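Local coordinates for hypothetical protein (PDB 2IAY) that is of unknown function but probably plays a part in amino-acid metabolism, at residues 103-107 / 108-112; 22-25 / 26-29; 49-52 / 53-56. One frame throughout, in Å; residues are numbered along the deposited sequence. Where two conformers were deposited one is given.

Interaction 1 of 3, residues 103-107 / 108-112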
ATOM      1  N   ALA A 103      -6.675  -0.761   6.831  1.00  8.62           N
ATOM      2  CA  ALA A 103      -7.221  -0.520   8.149  1.00  7.77           C
ATOM      3  C   ALA A 103      -6.322  -1.136   9.205  1.00  8.23           C
ATOM      4  O   ALA A 103      -6.160  -0.596  10.266  1.00  8.51           O
ATOM      5  CB  ALA A 103      -8.636  -1.135   8.261  1.00 10.67           C
ATOM      6  N   ASN A 104      -5.722  -2.279   8.918  1.00  7.69           N
ATOM      7  CA  ASN A 104      -4.786  -2.886   9.842  1.00  8.22           C
ATOM      8  C   ASN A 104      -3.537  -1.990  10.062  1.00  7.55           C
ATOM      9  O   ASN A 104      -3.004  -1.942  11.151  1.00  8.46           O
ATOM     10  CB  ASN A 104      -4.332  -4.270   9.380  1.00  9.33           C
ATOM     11  CG  ASN A 104      -5.389  -5.317   9.478  1.00 11.32           C
ATOM     12  OD1 ASN A 104      -6.249  -5.256  10.359  1.00 12.44           O
ATOM     13  ND2 ASN A 104      -5.286  -6.332   8.633  1.00 13.67           N
ATOM     14  N   PHE A 105      -3.088  -1.343   8.981  1.00  7.28           N
ATOM     15  CA  PHE A 105      -1.956  -0.443   9.083  1.00  7.55           C
ATOM     16  C   PHE A 105      -2.311   0.800   9.907  1.00  7.38           C
ATOM     17  O   PHE A 105      -1.474   1.299  10.650  1.00  8.63           O
ATOM     18  CB  PHE A 105      -1.470  -0.042   7.689  1.00  6.76           C
ATOM     19  CG  PHE A 105      -0.882  -1.137   6.822  1.00  6.73           C
ATOM     20  CD1 PHE A 105      -0.751  -2.451   7.237  1.00  8.70           C
ATOM     21  CD2 PHE A 105      -0.463  -0.799   5.561  1.00  9.10           C
ATOM     22  CE1 PHE A 105      -0.235  -3.399   6.361  1.00  8.57           C
ATOM     23  CE2 PHE A 105       0.086  -1.752   4.709  1.00  9.56           C
ATOM     24  CZ  PHE A 105       0.158  -3.066   5.103  1.00  8.72           C
ATOM     25  N   ILE A 106      -3.560   1.259   9.789  1.00  7.84           N
ATOM     26  CA  ILE A 106      -4.037   2.396  10.611  1.00  7.55           C
ATOM     27  C   ILE A 106      -4.088   1.992  12.091  1.00  8.89           C
ATOM     28  O   ILE A 106      -3.624   2.708  12.963  1.00 10.52           O
ATOM     29  CB  ILE A 106      -5.396   2.874  10.132  1.00  8.21           C
ATOM     30  CG1 ILE A 106      -5.227   3.524   8.763  1.00 10.01           C
ATOM     31  CG2 ILE A 106      -5.955   3.890  11.142  1.00 10.83           C
ATOM     32  CD1 ILE A 106      -6.521   3.878   8.075  1.00 12.17           C
ATOM     33  N   GLU A 107      -4.585   0.807  12.372  1.00  8.28           N
ATOM     34  CA  GLU A 107      -4.697   0.331  13.762  1.00  9.73           C
ATOM     35  C   GLU A 107      -3.377   0.025  14.458  1.00  9.47           C
ATOM     36  O   GLU A 107      -3.302   0.028  15.684  1.00 12.66           O
ATOM     37  CB  GLU A 107      -5.586  -0.903  13.777  1.00 11.66           C
ATOM     38  CG  GLU A 107      -7.063  -0.538  13.473  1.00 14.44           C
ATOM     39  CD  GLU A 107      -7.600   0.687  14.236  1.00 20.40           C
ATOM     40  OE1 GLU A 107      -7.507   0.705  15.479  1.00 24.22           O
ATOM     41  OE2 GLU A 107      -8.098   1.648  13.580  1.00 21.22           O
ATOM     42  N   ARG A 108      -2.329  -0.165  13.672  1.00  8.53           N
ATOM     43  CA  ARG A 108      -1.018  -0.540  14.200  0.50  8.67           C
ATOM     44  C   ARG A 108       0.046   0.544  13.998  1.00  7.30           C
ATOM     45  O   ARG A 108       1.223   0.278  14.052  1.00  9.31           O
ATOM     46  CB  ARG A 108      -0.594  -1.899  13.652  0.50  8.97           C
ATOM     47  CG  ARG A 108      -1.631  -3.000  13.882  0.50 10.71           C
ATOM     48  CD  ARG A 108      -1.645  -3.523  15.305  0.50 12.23           C
ATOM     49  NE  ARG A 108      -0.459  -4.333  15.541  0.50  9.24           N
ATOM     50  CZ  ARG A 108       0.597  -3.976  16.275  0.50  9.32           C
ATOM     51  NH1 ARG A 108       0.639  -2.838  16.992  0.50 11.33           N
ATOM     52  NH2 ARG A 108       1.621  -4.798  16.325  0.50 10.35           N
ATOM     53  N   ASP A 109      -0.376   1.799  13.803  1.00  8.42           N
ATOM     54  CA  ASP A 109       0.567   2.927  13.781  1.00  9.03           C
ATOM     55  C   ASP A 109       1.571   2.851  12.647  1.00  8.57           C
ATOM     56  O   ASP A 109       2.734   3.192  12.823  1.00  8.98           O
ATOM     57  CB  ASP A 109       1.262   3.134  15.151  1.00 10.14           C
ATOM     58  CG  ASP A 109       2.112   4.402  15.247  1.00 10.83           C
ATOM     59  OD1 ASP A 109       1.689   5.452  14.751  1.00 10.99           O
ATOM     60  OD2 ASP A 109       3.217   4.370  15.848  1.00 12.78           O
ATOM     61  N   ILE A 110       1.093   2.449  11.468  1.00  7.73           N
ATOM     62  CA  ILE A 110       1.894   2.498  10.255  1.00  7.19           C
ATOM     63  C   ILE A 110       1.473   3.660   9.372  1.00  7.54           C
ATOM     64  O   ILE A 110       2.338   4.418   8.902  1.00  7.95           O
ATOM     65  CB  ILE A 110       1.892   1.143   9.498  1.00  8.80           C
ATOM     66  CG1 ILE A 110       2.538   0.034  10.393  1.00 10.16           C
ATOM     67  CG2 ILE A 110       2.574   1.275   8.138  1.00  8.46           C
ATOM     68  CD1 ILE A 110       2.302  -1.377   9.915  1.00 12.29           C
ATOM     69  N   LEU A 111       0.166   3.786   9.146  1.00  7.19           N
ATOM     70  CA  LEU A 111      -0.414   4.869   8.335  1.00  7.59           C
ATOM     71  C   LEU A 111      -1.484   5.593   9.136  1.00  7.89           C
ATOM     72  O   LEU A 111      -2.125   4.982   9.998  1.00  8.75           O
ATOM     73  CB  LEU A 111      -1.077   4.320   7.064  1.00  8.07           C
ATOM     74  CG  LEU A 111      -0.170   3.599   6.069  1.00  7.31           C
ATOM     75  CD1 LEU A 111      -1.022   3.071   4.895  1.00  8.61           C
ATOM     76  CD2 LEU A 111       0.956   4.527   5.570  1.00  9.45           C
ATOM     77  N   THR A 112      -1.715   6.841   8.773  1.00  7.45           N
ATOM     78  CA  THR A 112      -2.924   7.579   9.172  1.00  7.99           C
ATOM     79  C   THR A 112      -3.584   8.150   7.926  1.00  8.32           C
ATOM     80  O   THR A 112      -3.011   8.136   6.848  1.00  8.94           O
ATOM     81  CB  THR A 112      -2.624   8.680  10.162  1.00  9.26           C
ATOM     82  OG1 THR A 112      -1.769   9.643   9.541  1.00 10.12           O
ATOM     83  CG2 THR A 112      -2.029   8.129  11.433  1.00 10.06           C
TER
HETATM   84  O   HOH W   1      -1.956   4.824  12.663  1.00 12.44           O

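Interaction 2 of 3, residues 22-25 / 26-29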
ATOM      1  N   THR A  22       6.049   7.728  13.904  1.00 10.15           N
ATOM      2  CA  THR A  22       6.507   6.809  14.937  1.00 10.67           C
ATOM      3  C   THR A  22       6.497   5.366  14.465  1.00 10.78           C
ATOM      4  O   THR A  22       6.574   4.453  15.287  1.00 12.06           O
ATOM      5  CB  THR A  22       5.657   6.963  16.218  1.00 10.76           C
ATOM      6  OG1 THR A  22       4.261   6.798  15.925  1.00 12.27           O
ATOM      7  CG2 THR A  22       5.877   8.328  16.811  1.00 14.27           C
ATOM      8  N   VAL A  23       6.498   5.148  13.152  1.00  9.36           N
ATOM      9  CA  VAL A  23       6.480   3.802  12.587  1.00  8.16           C
ATOM     10  C   VAL A  23       7.691   2.990  13.069  1.00  8.44           C
ATOM     11  O   VAL A  23       8.808   3.484  13.112  1.00 10.62           O
ATOM     12  CB  VAL A  23       6.373   3.863  11.067  1.00  8.03           C
ATOM     13  CG1 VAL A  23       7.650   4.415  10.400  1.00  9.68           C
ATOM     14  CG2 VAL A  23       6.048   2.505  10.492  1.00  9.15           C
ATOM     15  N   LYS A  24       7.458   1.725  13.349  1.00  7.31           N
ATOM     16  CA  LYS A  24       8.474   0.855  13.933  1.00  7.49           C
ATOM     17  C   LYS A  24       8.778  -0.307  13.006  1.00  6.98           C
ATOM     18  O   LYS A  24       7.896  -0.985  12.489  1.00  8.26           O
ATOM     19  CB  LYS A  24       8.011   0.320  15.291  1.00  8.52           C
ATOM     20  CG  LYS A  24       7.852   1.451  16.336  1.00 10.23           C
ATOM     21  CD  LYS A  24       6.992   1.047  17.534  1.00 11.91           C
ATOM     22  CE  LYS A  24       6.147   2.197  18.087  1.00 15.44           C
ATOM     23  NZ  LYS A  24       5.076   2.536  17.132  1.00 15.21           N
ATOM     24  N   LYS A  25      10.082  -0.611  12.903  1.00  7.76           N
ATOM     25  CA  LYS A  25      10.603  -1.784  12.187  1.00  7.69           C
ATOM     26  C   LYS A  25       9.842  -3.043  12.565  1.00  6.91           C
ATOM     27  O   LYS A  25       9.380  -3.785  11.687  1.00  6.93           O
ATOM     28  CB  LYS A  25      12.112  -1.954  12.551  1.00  6.98           C
ATOM     29  CG  LYS A  25      12.738  -3.248  12.084  1.00  7.41           C
ATOM     30  CD  LYS A  25      14.117  -3.499  12.690  1.00  8.28           C
ATOM     31  CE  LYS A  25      14.683  -4.792  12.154  1.00  8.09           C
ATOM     32  NZ  LYS A  25      16.043  -5.009  12.657  1.00  9.98           N
ATOM     33  N   TYR A  26       9.722  -3.322  13.859  1.00  6.83           N
ATOM     34  CA  TYR A  26       9.155  -4.601  14.258  1.00  7.68           C
ATOM     35  C   TYR A  26       7.665  -4.641  13.957  1.00  8.33           C
ATOM     36  O   TYR A  26       7.123  -5.709  13.735  1.00  8.54           O
ATOM     37  CB  TYR A  26       9.420  -4.926  15.747  1.00  8.93           C
ATOM     38  CG  TYR A  26      10.895  -5.102  16.079  1.00 12.00           C
ATOM     39  CD1 TYR A  26      11.762  -5.789  15.261  1.00 13.59           C
ATOM     40  CD2 TYR A  26      11.397  -4.554  17.258  1.00 14.97           C
ATOM     41  CE1 TYR A  26      13.143  -5.898  15.618  1.00 15.01           C
ATOM     42  CE2 TYR A  26      12.664  -4.682  17.628  1.00 18.09           C
ATOM     43  CZ  TYR A  26      13.528  -5.328  16.822  1.00 17.60           C
ATOM     44  OH  TYR A  26      14.825  -5.388  17.291  1.00 22.57           O
ATOM     45  N   THR A  27       6.994  -3.493  14.005  1.00  7.23           N
ATOM     46  CA  THR A  27       5.591  -3.439  13.646  1.00  7.88           C
ATOM     47  C   THR A  27       5.396  -3.688  12.144  1.00  7.78           C
ATOM     48  O   THR A  27       4.502  -4.453  11.730  1.00  8.32           O
ATOM     49  CB  THR A  27       4.959  -2.142  14.093  1.00  8.63           C
ATOM     50  OG1 THR A  27       5.195  -2.016  15.485  1.00  9.67           O
ATOM     51  CG2 THR A  27       3.427  -2.135  13.831  1.00 11.60           C
ATOM     52  N   LEU A  28       6.240  -3.076  11.317  1.00  7.91           N
ATOM     53  CA  LEU A  28       6.203  -3.363   9.873  1.00  7.68           C
ATOM     54  C   LEU A  28       6.316  -4.866   9.639  1.00  7.58           C
ATOM     55  O   LEU A  28       5.562  -5.470   8.866  1.00  7.99           O
ATOM     56  CB  LEU A  28       7.283  -2.601   9.104  1.00  8.07           C
ATOM     57  CG  LEU A  28       7.060  -1.096   8.996  1.00  7.49           C
ATOM     58  CD1 LEU A  28       8.317  -0.468   8.468  1.00 10.73           C
ATOM     59  CD2 LEU A  28       5.877  -0.740   8.095  1.00  8.84           C
HETATM   60  N   MSE A  29       7.288  -5.499  10.292  1.00  8.14           N
HETATM   61  CA  MSE A  29       7.524  -6.937  10.143  0.67  7.16           C
HETATM   62  C   MSE A  29       6.311  -7.709  10.591  1.00  7.82           C
HETATM   63  O   MSE A  29       5.884  -8.664   9.971  1.00  9.34           O
HETATM   64  CB  MSE A  29       8.745  -7.370  10.984  0.67  7.71           C
HETATM   65  CG  MSE A  29      10.018  -6.809  10.397  0.67  7.52           C
HETATM   66 SE   MSE A  29      11.574  -7.285  11.448  0.50 14.67          SE
HETATM   67  CE  MSE A  29      12.898  -6.900  10.035  0.67 17.29           C
TER

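Interaction 3 of 3, residues 49-52 / 53-56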
ATOM      1  N   PRO A  49      -8.878 -11.310  -7.247  1.00  7.55           N
ATOM      2  CA  PRO A  49      -8.540 -12.257  -8.325  1.00  8.33           C
ATOM      3  C   PRO A  49      -9.735 -13.039  -8.822  1.00  8.24           C
ATOM      4  O   PRO A  49     -10.714 -13.273  -8.063  1.00  7.64           O
ATOM      5  CB  PRO A  49      -7.528 -13.184  -7.656  1.00  8.60           C
ATOM      6  CG  PRO A  49      -7.972 -13.204  -6.227  1.00  9.83           C
ATOM      7  CD  PRO A  49      -8.376 -11.771  -5.945  1.00  8.09           C
ATOM      8  N   THR A  50      -9.672 -13.489 -10.077  1.00  8.34           N
ATOM      9  CA  THR A  50     -10.654 -14.375 -10.601  1.00  7.86           C
ATOM     10  C   THR A  50     -10.265 -15.855 -10.458  1.00  7.19           C
ATOM     11  O   THR A  50     -11.134 -16.693 -10.535  1.00  7.89           O
ATOM     12  CB  THR A  50     -10.966 -14.059 -12.076  1.00 10.35           C
ATOM     13  OG1 THR A  50      -9.724 -13.967 -12.783  1.00 11.53           O
ATOM     14  CG2 THR A  50     -11.762 -12.738 -12.198  1.00 13.71           C
ATOM     15  N   SER A  51      -8.974 -16.120 -10.272  1.00  7.13           N
ATOM     16  CA  SER A  51      -8.442 -17.473 -10.085  1.00  8.26           C
ATOM     17  C   SER A  51      -7.049 -17.273  -9.522  1.00  7.90           C
ATOM     18  O   SER A  51      -6.578 -16.138  -9.496  1.00  8.11           O
ATOM     19  CB  SER A  51      -8.475 -18.252 -11.391  1.00  9.39           C
ATOM     20  OG  SER A  51      -7.601 -17.690 -12.331  1.00 11.58           O
ATOM     21  N   PRO A  52      -6.357 -18.340  -9.097  1.00  8.18           N
ATOM     22  CA  PRO A  52      -5.049 -18.132  -8.493  1.00  7.74           C
ATOM     23  C   PRO A  52      -4.083 -17.428  -9.428  1.00  9.02           C
ATOM     24  O   PRO A  52      -3.987 -17.757 -10.607  1.00 10.33           O
ATOM     25  CB  PRO A  52      -4.600 -19.554  -8.132  1.00  9.41           C
ATOM     26  CG  PRO A  52      -5.907 -20.247  -7.907  1.00  9.83           C
ATOM     27  CD  PRO A  52      -6.791 -19.743  -8.972  1.00  8.53           C
ATOM     28  N   TYR A  53      -3.437 -16.394  -8.909  1.00  9.01           N
ATOM     29  CA  TYR A  53      -2.429 -15.617  -9.657  1.00  9.23           C
ATOM     30  C   TYR A  53      -3.011 -14.858 -10.839  1.00 10.49           C
ATOM     31  O   TYR A  53      -2.314 -14.492 -11.763  1.00 14.16           O
ATOM     32  CB  TYR A  53      -1.229 -16.495 -10.075  1.00 11.10           C
ATOM     33  CG  TYR A  53      -0.722 -17.279  -8.929  1.00 10.18           C
ATOM     34  CD1 TYR A  53      -0.050 -16.674  -7.859  1.00 11.95           C
ATOM     35  CD2 TYR A  53      -0.934 -18.643  -8.877  1.00 11.51           C
ATOM     36  CE1 TYR A  53       0.395 -17.398  -6.786  1.00 13.29           C
ATOM     37  CE2 TYR A  53      -0.537 -19.360  -7.805  1.00 11.91           C
ATOM     38  CZ  TYR A  53       0.130 -18.755  -6.742  1.00 11.41           C
ATOM     39  OH  TYR A  53       0.562 -19.509  -5.713  1.00 15.94           O
ATOM     40  N   GLN A  54      -4.310 -14.578 -10.778  1.00  9.20           N
ATOM     41  CA  GLN A  54      -4.998 -13.752 -11.777  1.00  9.61           C
ATOM     42  C   GLN A  54      -5.732 -12.647 -11.034  1.00  8.71           C
ATOM     43  O   GLN A  54      -6.932 -12.550 -11.057  1.00 11.45           O
ATOM     44  CB  GLN A  54      -5.928 -14.576 -12.652  1.00 10.98           C
ATOM     45  CG  GLN A  54      -5.250 -15.647 -13.488  1.00 13.97           C
ATOM     46  CD  GLN A  54      -4.287 -15.072 -14.508  1.00 18.86           C
ATOM     47  OE1 GLN A  54      -4.400 -13.934 -14.939  1.00 24.50           O
ATOM     48  NE2 GLN A  54      -3.316 -15.871 -14.881  1.00 23.89           N
ATOM     49  N   ALA A  55      -4.955 -11.776 -10.420  1.00  9.87           N
ATOM     50  CA  ALA A  55      -5.490 -10.623  -9.680  1.00  9.32           C
ATOM     51  C   ALA A  55      -6.014  -9.560 -10.617  1.00  8.86           C
ATOM     52  O   ALA A  55      -5.416  -9.310 -11.672  1.00  9.86           O
ATOM     53  CB  ALA A  55      -4.389 -10.025  -8.800  1.00 10.45           C
ATOM     54  N   ALA A  56      -7.081  -8.872 -10.234  1.00  8.04           N
ATOM     55  CA  ALA A  56      -7.476  -7.675 -10.963  1.00  9.42           C
ATOM     56  C   ALA A  56      -6.425  -6.557 -10.766  1.00  9.19           C
ATOM     57  O   ALA A  56      -6.061  -5.842 -11.684  1.00  9.20           O
ATOM     58  CB  ALA A  56      -8.819  -7.196 -10.499  1.00 12.50           C
TER

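Interaction 1 of 3, residues 103-107 / 108-112
Phe105 and Ile110 are joined first through the backbone: the amide of Ile110 donates to Phe105 O over 2.9 Å (N-H...O 159°). The same carbonyl takes a longer, weak bond from Leu111 N, so this one oxygen serves two successive amides. The next carbonyl, Ile106 O, is met by Asp109 N, a straight but weak bond at 3.5 Å. Together these make a Schellman motif: the six-residue bond from Ile110 to Phe105 encloses the shorter one from Asp109 to Ile106. Arg108 is the first to leave the helical conformation, and Asp109 takes the left-handed one (phi 63°) that the motif has just beyond the end of helix 92-107. The apolar contact that usually goes with the motif is present, with Phe105 CB against Ile110 CB at 4.0 Å. The Phe105 ring, whose CG is anti to the carbonyl carbon (chi1 -66°), runs alongside Leu111, pointing the same way, and Leu111 CD1 meets the ring edge at Phe105 CD2 in the ring plane, 4.0 Å off. Next along the chain, the Ile106 CA-H points almost straight at Leu111 O (CA to O 3.3 Å), and a water donates to both Ile106 O and Leu111 O, 2.7 Å from each, tying helix end to strand start. Phe105 meets Phe43 edge-to-face, and the Phe105, Ile110 and Leu111 side chains all touch Met61 of strand 57-63. The Asp109 side chain takes no part in this packing; its OD2 is hydrogen-bonded to Thr22 OG1 and its OD1 to Ser20 OG.

Interaction 2 of 3, residues 22-25 / 26-29
Leu28 N donates to Lys24 O at 2.9 Å, the shortest hydrogen bond across this junction and a nearly straight one (170° at the hydrogen). The next residue repeats it: Met29 N reaches Lys25 O at 3.0 Å. The side chains pack in two groups. Val23 CG2 lies 4.0 Å from Leu28 CG, and the two side chains cross at a slant; Val23 holds this methyl anti to its own amide nitrogen, beside the carbonyl carbon, which turns it to Leu28. Leu28 extends inward to Phe33, Phe41 and Ile110. Lys25 is fully extended (chi1 170°), and its chain passes the Tyr26 ring obliquely, with Lys25 CD 3.9 Å from Tyr26 CE1. With an alanine in place of Lys25 the chain beyond CB is lost, and the Tyr26 ring would probably be left without the methylenes along its CD1 and CE1 atoms and freer to turn. The Met29 selenomethionine end also comes close to Lys25 CE, but it has a second conformer and the approach is doubtful in detail. Lys24 bends back instead: its CB lies 3.7 Å from Thr27 OG1, while its NZ donates to Thr22 O at 3.1 Å, 33° from the carbonyl plane. That ammonium also forms a salt bridge with Asp109 OD2, which ties the segment to the turn that follows helix 92-107. Lys24 is the N-cap of helix 25-30, and contact between the residue just before it, Val23, and the fourth residue of the helix, Leu28, is the hydrophobic staple that marks many helix N-termini.

Interaction 3 of 3, residues 49-52 / 53-56
Ser51 to Gln54 form a type II beta turn, with Pro52 and Tyr53 at its corners and Gln54 N donating back to Ser51 O at 3.0 Å, from above the carbonyl plane. Tyr53 occupies the second corner with positive phi (66°), a conformation less common for residues other than glycine. A second bond, Thr50 N to Gln54 O at 3.1 Å and 155°, draws the two arms together below the turn, and the CA of Pro49 also approaches Gln54 O, at 3.2 Å. The Ser51 hydroxyl sits between its backbone N and carbonyl carbon (chi1 66°), which brings Ser51 OG to 3.3 Å from Gln54 CG; the Gln54 chain then bends away at chi2. Pro52 CB lies 3.9 Å from Tyr53 CD2. Thr50 OG1 stands 3.8 Å from Gln54 CB, the two side chains slanting across each other. The whole turn lies at the surface, in the loop joining antiparallel strands 41-47 and 57-63, and a backbone hydrogen bond between Ala56 and Asp48 closes its base next to the sheet.

Along the chain interaction 2 comes first, then interaction 3, then interaction 1. Interactions 1 and 2 touch, their centres 11 Å apart: the C-terminal end of helix 92-107 meets the N-terminal end of helix 25-30, with Ile110 CG2 packed 3.9 Å from Leu28 CD2. The loop of interaction 2 leaves strand 17-19, which pairs with strand 111-113 entered from interaction 1, so the two form one joined region beside the small three-stranded sheet. Interaction 3 lies in the loop joining two strands of the four-stranded sheet, a separate surface turn whose nearest atoms are about 16 Å from interaction 1 (centres 26 Å) and 20 Å from interaction 2 (centres 30 Å).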